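Local coordinates for iron uptake protein A2 (Synechocystis sp., PDB 2VOZ) that probably serves as a periplasmic ferric-iron-binding subunit of an ABC transporter that imports Fe(3+), at residues A64-I68 with M90-A94; S172-R177 with T259-V263. One frame throughout, in Å; residues are numbered along the deposited sequence.

Interaction 1. Residues A64-I68 with M90-A94; sequences AEELI and MLWRA
Build A64-I68 as the first turn of helix 64-74 and M90-A94 as a turn inside helix 88-96, their short axes 10.2 Å apart and almost parallel, crossing at -15°. Register pairs A64 with M90 (CA-CA 6.8 Å) and I68 with A94 (6.0 Å). One backbone bond closes each turn: I68 N to A64 O (3.0 Å), A94 N to M90 O (3.1 Å). Between the helices M90, in an mmm rotamer, brings CE to 3.4 Å from A64 CB and 3.9 Å from I68 CD1; I68, mt, sets CG1 4.3 Å from A94 CB. Along one edge of this apolar seam E65, chi1 t and chi2 p, curls its carboxylate over so that R93 NH2 donates to E65 OE1 at 3.2 Å, near the guanidinium plane, in a salt bridge. R93 is extended beyond chi1 m, its NE hydrogen-bonded to Q333 OE1. E66 OE1 forms a salt bridge with R210 of the second subunit. The helices follow strands 56-61 and 82-86, which flank strand 35-40 in parallel, as is characteristic of alpha/beta lobes of periplasmic binding proteins. The chemistry implies apolar packing between the segments, with one ion pair, E65-R93, across them beside the subunit interface.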
ATOM      1  N   ALA B  64       9.656 -17.429  -5.148  1.00 11.33           N
ATOM      2  CA  ALA B  64      10.902 -17.981  -5.705  1.00 10.95           C
ATOM      3  C   ALA B  64      10.677 -19.056  -6.777  1.00 11.17           C
ATOM      4  O   ALA B  64      11.245 -18.967  -7.861  1.00 10.40           O
ATOM      5  CB  ALA B  64      11.769 -18.511  -4.569  1.00 12.37           C
ATOM      6  N   GLU B  65       9.858 -20.072  -6.481  1.00 11.01           N
ATOM      7  CA  GLU B  65       9.643 -21.139  -7.428  1.00 11.13           C
ATOM      8  C   GLU B  65       9.022 -20.591  -8.697  1.00 10.19           C
ATOM      9  O   GLU B  65       9.355 -21.035  -9.778  1.00 11.51           O
ATOM     10  CB  GLU B  65       8.718 -22.225  -6.843  1.00 12.23           C
ATOM     11  CG  GLU B  65       8.713 -23.484  -7.632  1.00 16.41           C
ATOM     12  CD  GLU B  65      10.077 -24.145  -7.638  1.00 23.97           C
ATOM     13  OE1 GLU B  65      10.709 -24.250  -6.546  1.00 23.91           O
ATOM     14  OE2 GLU B  65      10.513 -24.520  -8.744  1.00 29.74           O
ATOM     15  N   GLU B  66       8.077 -19.659  -8.562  1.00  9.16           N
ATOM     16  CA  GLU B  66       7.451 -19.082  -9.765  1.00 10.00           C
ATOM     17  C   GLU B  66       8.446 -18.343 -10.660  1.00 10.26           C
ATOM     18  O   GLU B  66       8.354 -18.434 -11.891  1.00 10.99           O
ATOM     19  CB  GLU B  66       6.302 -18.133  -9.416  1.00  9.82           C
ATOM     20  CG  GLU B  66       5.070 -18.835  -8.788  1.00  9.99           C
ATOM     21  CD  GLU B  66       4.032 -17.788  -8.382  1.00 12.36           C
ATOM     22  OE1 GLU B  66       3.256 -17.370  -9.273  1.00 12.45           O
ATOM     23  OE2 GLU B  66       4.032 -17.378  -7.187  1.00 13.53           O
ATOM     24  N   LEU B  67       9.342 -17.581 -10.050  1.00  9.92           N
ATOM     25  CA  LEU B  67      10.347 -16.854 -10.827  1.00 10.24           C
ATOM     26  C   LEU B  67      11.252 -17.840 -11.535  1.00  9.72           C
ATOM     27  O   LEU B  67      11.600 -17.647 -12.710  1.00  9.82           O
ATOM     28  CB  LEU B  67      11.165 -15.962  -9.903  1.00 10.61           C
ATOM     29  CG  LEU B  67      10.446 -14.739  -9.354  1.00 10.77           C
ATOM     30  CD1 LEU B  67      11.392 -14.067  -8.348  1.00 14.32           C
ATOM     31  CD2 LEU B  67      10.069 -13.770 -10.492  1.00 11.19           C
ATOM     32  N   ILE B  68      11.648 -18.907 -10.849  1.00  9.21           N
ATOM     33  CA  ILE B  68      12.514 -19.884 -11.496  1.00 11.17           C
ATOM     34  C   ILE B  68      11.798 -20.448 -12.734  1.00 11.44           C
ATOM     35  O   ILE B  68      12.362 -20.564 -13.822  1.00 11.25           O
ATOM     36  CB  ILE B  68      12.921 -21.026 -10.502  1.00 10.45           C
ATOM     37  CG1 ILE B  68      13.828 -20.427  -9.401  1.00 10.27           C
ATOM     38  CG2 ILE B  68      13.591 -22.185 -11.270  1.00 11.06           C
ATOM     39  CD1 ILE B  68      14.094 -21.376  -8.184  1.00 12.12           C
ATOM     40  N   MET B  90      16.980 -22.033  -2.291  1.00  9.71           N
ATOM     41  CA  MET B  90      16.309 -21.498  -3.483  1.00  9.59           C
ATOM     42  C   MET B  90      17.287 -21.078  -4.552  1.00  9.01           C
ATOM     43  O   MET B  90      17.045 -21.310  -5.729  1.00  9.88           O
ATOM     44  CB  MET B  90      15.305 -20.363  -3.172  1.00 10.06           C
ATOM     45  CG  MET B  90      14.123 -20.793  -2.274  1.00 12.62           C
ATOM     46  SD  MET B  90      13.229 -22.308  -2.889  1.00 17.55           S
ATOM     47  CE  MET B  90      12.739 -21.815  -4.513  1.00 18.17           C
ATOM     48  N   LEU B  91      18.398 -20.465  -4.152  1.00  8.56           N
ATOM     49  CA  LEU B  91      19.471 -20.211  -5.098  1.00  7.53           C
ATOM     50  C   LEU B  91      19.946 -21.508  -5.744  1.00  7.53           C
ATOM     51  O   LEU B  91      20.198 -21.559  -6.948  1.00  7.49           O
ATOM     52  CB  LEU B  91      20.623 -19.490  -4.407  1.00  7.78           C
ATOM     53  CG  LEU B  91      20.177 -18.062  -4.045  1.00  7.15           C
ATOM     54  CD1 LEU B  91      21.137 -17.461  -2.959  1.00 11.30           C
ATOM     55  CD2 LEU B  91      20.079 -17.173  -5.311  1.00  8.39           C
ATOM     56  N   TRP B  92      20.022 -22.566  -4.943  1.00  8.22           N
ATOM     57  CA  TRP B  92      20.443 -23.853  -5.475  1.00  9.20           C
ATOM     58  C   TRP B  92      19.413 -24.375  -6.505  1.00  8.89           C
ATOM     59  O   TRP B  92      19.804 -24.923  -7.536  1.00 10.65           O
ATOM     60  CB  TRP B  92      20.646 -24.847  -4.317  1.00  9.47           C
ATOM     61  CG  TRP B  92      20.884 -26.290  -4.751  1.00 11.40           C
ATOM     62  CD1 TRP B  92      22.088 -26.847  -5.051  1.00 12.24           C
ATOM     63  CD2 TRP B  92      19.907 -27.333  -4.892  1.00 10.66           C
ATOM     64  NE1 TRP B  92      21.938 -28.167  -5.382  1.00 14.02           N
ATOM     65  CE2 TRP B  92      20.614 -28.499  -5.295  1.00 11.89           C
ATOM     66  CE3 TRP B  92      18.509 -27.394  -4.759  1.00 11.71           C
ATOM     67  CZ2 TRP B  92      19.985 -29.705  -5.554  1.00 13.42           C
ATOM     68  CZ3 TRP B  92      17.875 -28.611  -5.009  1.00 12.87           C
ATOM     69  CH2 TRP B  92      18.617 -29.754  -5.391  1.00 13.04           C
ATOM     70  N   ARG B  93      18.120 -24.240  -6.254  1.00  9.80           N
ATOM     71  CA  ARG B  93      17.140 -24.686  -7.255  1.00 10.40           C
ATOM     72  C   ARG B  93      17.304 -23.940  -8.568  1.00 10.31           C
ATOM     73  O   ARG B  93      17.184 -24.539  -9.652  1.00 11.28           O
ATOM     74  CB  ARG B  93      15.716 -24.558  -6.766  1.00  9.74           C
ATOM     75  CG  ARG B  93      15.440 -25.483  -5.615  1.00 10.24           C
ATOM     76  CD  ARG B  93      13.936 -25.474  -5.278  1.00 11.69           C
ATOM     77  NE  ARG B  93      13.731 -26.189  -4.018  1.00 16.10           N
ATOM     78  CZ  ARG B  93      12.614 -26.129  -3.294  1.00 18.73           C
ATOM     79  NH1 ARG B  93      12.539 -26.821  -2.164  1.00 17.86           N
ATOM     80  NH2 ARG B  93      11.570 -25.402  -3.709  1.00 17.83           N
ATOM     81  N   ALA B  94      17.611 -22.643  -8.481  1.00  9.14           N
ATOM     82  CA  ALA B  94      17.909 -21.840  -9.674  1.00 10.32           C
ATOM     83  C   ALA B  94      19.172 -22.347 -10.404  1.00 11.91           C
ATOM     84  O   ALA B  94      19.191 -22.488 -11.622  1.00 11.96           O
ATOM     85  CB  ALA B  94      18.087 -20.361  -9.287  1.00 10.83           C
TER

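Interaction 2. Residues S172-R177 with T259-V263; sequences SLTASR and THVNV
In this periplasmic binding protein fold, S172-R177, within helix 168-181, packs against T259-V263, which runs into strand 261-268, a partner of strands 124-136 and 82-86. Set L173 CA 6.9 Å from H260 CA and S172 CA 7.9 Å from N262 CA. H260 points its CA-CB bond toward the helix, and chi1 t with chi2 79° sets the ring beside L173 and S172. L173, in the tp rotamer, lays CD1 over one ring face, 3.9 Å from the centroid and 25° off the normal, a CH-pi contact; S172 O lies 3.5 Å from H260 CE1. S176 takes chi1 p, which folds OG back to donate to L173 O (2.7 Å) and receive R177 NE (3.1 Å) and NH1 (3.0 Å). R177 bends through m, m and a chi3 of 97° to reach that hydroxyl, while NH2 forms a salt bridge with E149. S172, chi1 m, hydrogen-bonds through OG with D87 OD2. The N262 side chain (chi1 t) is about 6 Å from that of Y169, one of the iron-binding tyrosines, so the contact borders the iron site, empty in this apo model. N262 OD1 accepts from A88 N and from V263 N (2.7 Å), while N262 ND2 packs 3.2 Å from S172 CB.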
ATOM      1  N   SER B 172      17.158 -26.499   4.542  1.00  7.94           N
ATOM      2  CA  SER B 172      18.521 -25.997   4.649  1.00  7.01           C
ATOM      3  C   SER B 172      19.205 -26.289   5.995  1.00  8.24           C
ATOM      4  O   SER B 172      20.426 -26.598   6.033  1.00  7.49           O
ATOM      5  CB  SER B 172      18.561 -24.497   4.285  1.00  7.85           C
ATOM      6  OG  SER B 172      18.306 -24.364   2.876  1.00  7.91           O
ATOM      7  N   LEU B 173      18.452 -26.214   7.095  1.00  7.22           N
ATOM      8  CA  LEU B 173      19.026 -26.567   8.383  1.00  8.00           C
ATOM      9  C   LEU B 173      19.437 -28.021   8.396  1.00  7.41           C
ATOM     10  O   LEU B 173      20.548 -28.356   8.817  1.00  8.10           O
ATOM     11  CB  LEU B 173      18.078 -26.273   9.523  1.00  8.41           C
ATOM     12  CG  LEU B 173      18.585 -26.664  10.911  1.00  7.63           C
ATOM     13  CD1 LEU B 173      19.893 -25.981  11.305  1.00 13.14           C
ATOM     14  CD2 LEU B 173      17.493 -26.357  11.955  1.00 13.21           C
ATOM     15  N   THR B 174      18.571 -28.886   7.891  1.00  6.40           N
ATOM     16  CA  THR B 174      18.925 -30.301   7.888  1.00  7.61           C
ATOM     17  C   THR B 174      20.099 -30.565   6.951  1.00  7.62           C
ATOM     18  O   THR B 174      20.990 -31.349   7.266  1.00  7.98           O
ATOM     19  CB  THR B 174      17.737 -31.132   7.476  1.00  6.12           C
ATOM     20  OG1 THR B 174      16.673 -31.011   8.453  1.00  8.84           O
ATOM     21  CG2 THR B 174      18.121 -32.609   7.308  1.00  8.99           C
ATOM     22  N   ALA B 175      20.093 -29.885   5.804  1.00  7.78           N
ATOM     23  CA  ALA B 175      21.179 -30.017   4.829  1.00  8.14           C
ATOM     24  C   ALA B 175      22.501 -29.662   5.472  1.00  8.68           C
ATOM     25  O   ALA B 175      23.513 -30.311   5.231  1.00  8.28           O
ATOM     26  CB  ALA B 175      20.902 -29.092   3.672  1.00  9.14           C
ATOM     27  N   SER B 176      22.500 -28.604   6.279  1.00  8.40           N
ATOM     28  CA  SER B 176      23.736 -28.225   6.983  1.00  8.56           C
ATOM     29  C   SER B 176      24.209 -29.324   7.954  1.00  9.35           C
ATOM     30  O   SER B 176      25.418 -29.547   8.085  1.00  9.62           O
ATOM     31  CB  SER B 176      23.581 -26.886   7.693  1.00  9.64           C
ATOM     32  OG  SER B 176      22.859 -26.988   8.898  1.00  9.38           O
ATOM     33  N   ARG B 177      23.276 -30.000   8.627  1.00  7.72           N
ATOM     34  CA  ARG B 177      23.663 -31.058   9.545  1.00  8.62           C
ATOM     35  C   ARG B 177      24.252 -32.224   8.753  1.00  9.40           C
ATOM     36  O   ARG B 177      25.227 -32.829   9.211  1.00 10.19           O
ATOM     37  CB  ARG B 177      22.484 -31.539  10.388  1.00  9.72           C
ATOM     38  CG  ARG B 177      21.856 -30.482  11.307  1.00  8.35           C
ATOM     39  CD  ARG B 177      22.914 -29.751  12.168  1.00 10.68           C
ATOM     40  NE  ARG B 177      23.274 -28.493  11.529  1.00 10.49           N
ATOM     41  CZ  ARG B 177      24.009 -27.538  12.108  1.00 11.41           C
ATOM     42  NH1 ARG B 177      24.243 -26.405  11.454  1.00 11.87           N
ATOM     43  NH2 ARG B 177      24.507 -27.738  13.326  1.00 10.18           N
ATOM     44  N   THR B 259      26.041 -20.695  15.053  1.00 10.09           N
ATOM     45  CA  THR B 259      24.626 -20.819  14.770  1.00  9.31           C
ATOM     46  C   THR B 259      24.450 -21.063  13.253  1.00  9.57           C
ATOM     47  O   THR B 259      25.177 -20.527  12.439  1.00 10.04           O
ATOM     48  CB  THR B 259      23.964 -19.468  15.133  1.00 10.21           C
ATOM     49  OG1 THR B 259      24.174 -19.201  16.537  1.00 10.51           O
ATOM     50  CG2 THR B 259      22.458 -19.490  14.787  1.00 10.25           C
ATOM     51  N   HIS B 260      23.406 -21.780  12.881  1.00  8.90           N
ATOM     52  CA  HIS B 260      23.157 -22.003  11.463  1.00  8.70           C
ATOM     53  C   HIS B 260      22.741 -20.661  10.851  1.00  9.18           C
ATOM     54  O   HIS B 260      21.834 -20.021  11.344  1.00  8.66           O
ATOM     55  CB  HIS B 260      22.029 -23.016  11.309  1.00  9.47           C
ATOM     56  CG  HIS B 260      21.522 -23.143   9.908  1.00  9.58           C
ATOM     57  ND1 HIS B 260      22.184 -23.877   8.951  1.00 11.02           N
ATOM     58  CD2 HIS B 260      20.408 -22.657   9.310  1.00  9.10           C
ATOM     59  CE1 HIS B 260      21.500 -23.826   7.817  1.00 10.64           C
ATOM     60  NE2 HIS B 260      20.416 -23.093   8.010  1.00 11.49           N
ATOM     61  N   VAL B 261      23.436 -20.243   9.807  1.00  8.25           N
ATOM     62  CA  VAL B 261      23.010 -19.036   9.086  1.00  9.22           C
ATOM     63  C   VAL B 261      22.596 -19.410   7.656  1.00  8.64           C
ATOM     64  O   VAL B 261      22.969 -20.490   7.126  1.00  9.28           O
ATOM     65  CB  VAL B 261      24.073 -17.936   9.096  1.00 10.12           C
ATOM     66  CG1 VAL B 261      24.279 -17.407  10.534  1.00 10.20           C
ATOM     67  CG2 VAL B 261      25.381 -18.452   8.454  1.00  9.22           C
ATOM     68  N   ASN B 262      21.770 -18.565   7.059  1.00  8.33           N
ATOM     69  CA  ASN B 262      21.372 -18.744   5.685  1.00  7.64           C
ATOM     70  C   ASN B 262      21.292 -17.341   5.089  1.00  8.31           C
ATOM     71  O   ASN B 262      21.362 -16.362   5.825  1.00  8.63           O
ATOM     72  CB  ASN B 262      20.012 -19.456   5.636  1.00  9.50           C
ATOM     73  CG  ASN B 262      19.804 -20.203   4.350  1.00  8.29           C
ATOM     74  OD1 ASN B 262      20.323 -19.811   3.292  1.00 10.82           O
ATOM     75  ND2 ASN B 262      19.016 -21.284   4.421  1.00  9.10           N
ATOM     76  N   VAL B 263      21.184 -17.264   3.770  1.00  8.33           N
ATOM     77  CA  VAL B 263      21.261 -15.976   3.096  1.00  8.63           C
ATOM     78  C   VAL B 263      20.078 -15.692   2.215  1.00  8.84           C
ATOM     79  O   VAL B 263      19.374 -16.613   1.786  1.00  9.32           O
ATOM     80  CB  VAL B 263      22.570 -15.854   2.224  1.00  8.67           C
ATOM     81  CG1 VAL B 263      23.821 -15.962   3.082  1.00  9.48           C
ATOM     82  CG2 VAL B 263      22.607 -16.951   1.115  1.00 10.60           C
TER

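How the interactions relate
Both contacts are largely buried: all six touching residues of interaction 2 are buried, while A64 and R93 of interaction 1 are partly exposed. Interaction 1 joins two helices of one lobe and reaches the second subunit at its charged edge; interaction 2 sets a helix against a strand and is touched by no other protein chain. Their chemistry follows: methyl packing with a cross-helix ion pair in the first; in the second, an imidazole covered on one face by a leucine methyl, where no clear hydrogen bond crosses between the segments and polar groups are met within each segment or by D87, A88 and E149. They share no helix or strand, yet Y169 lies close to both, about 7 Å from the M90 side chain.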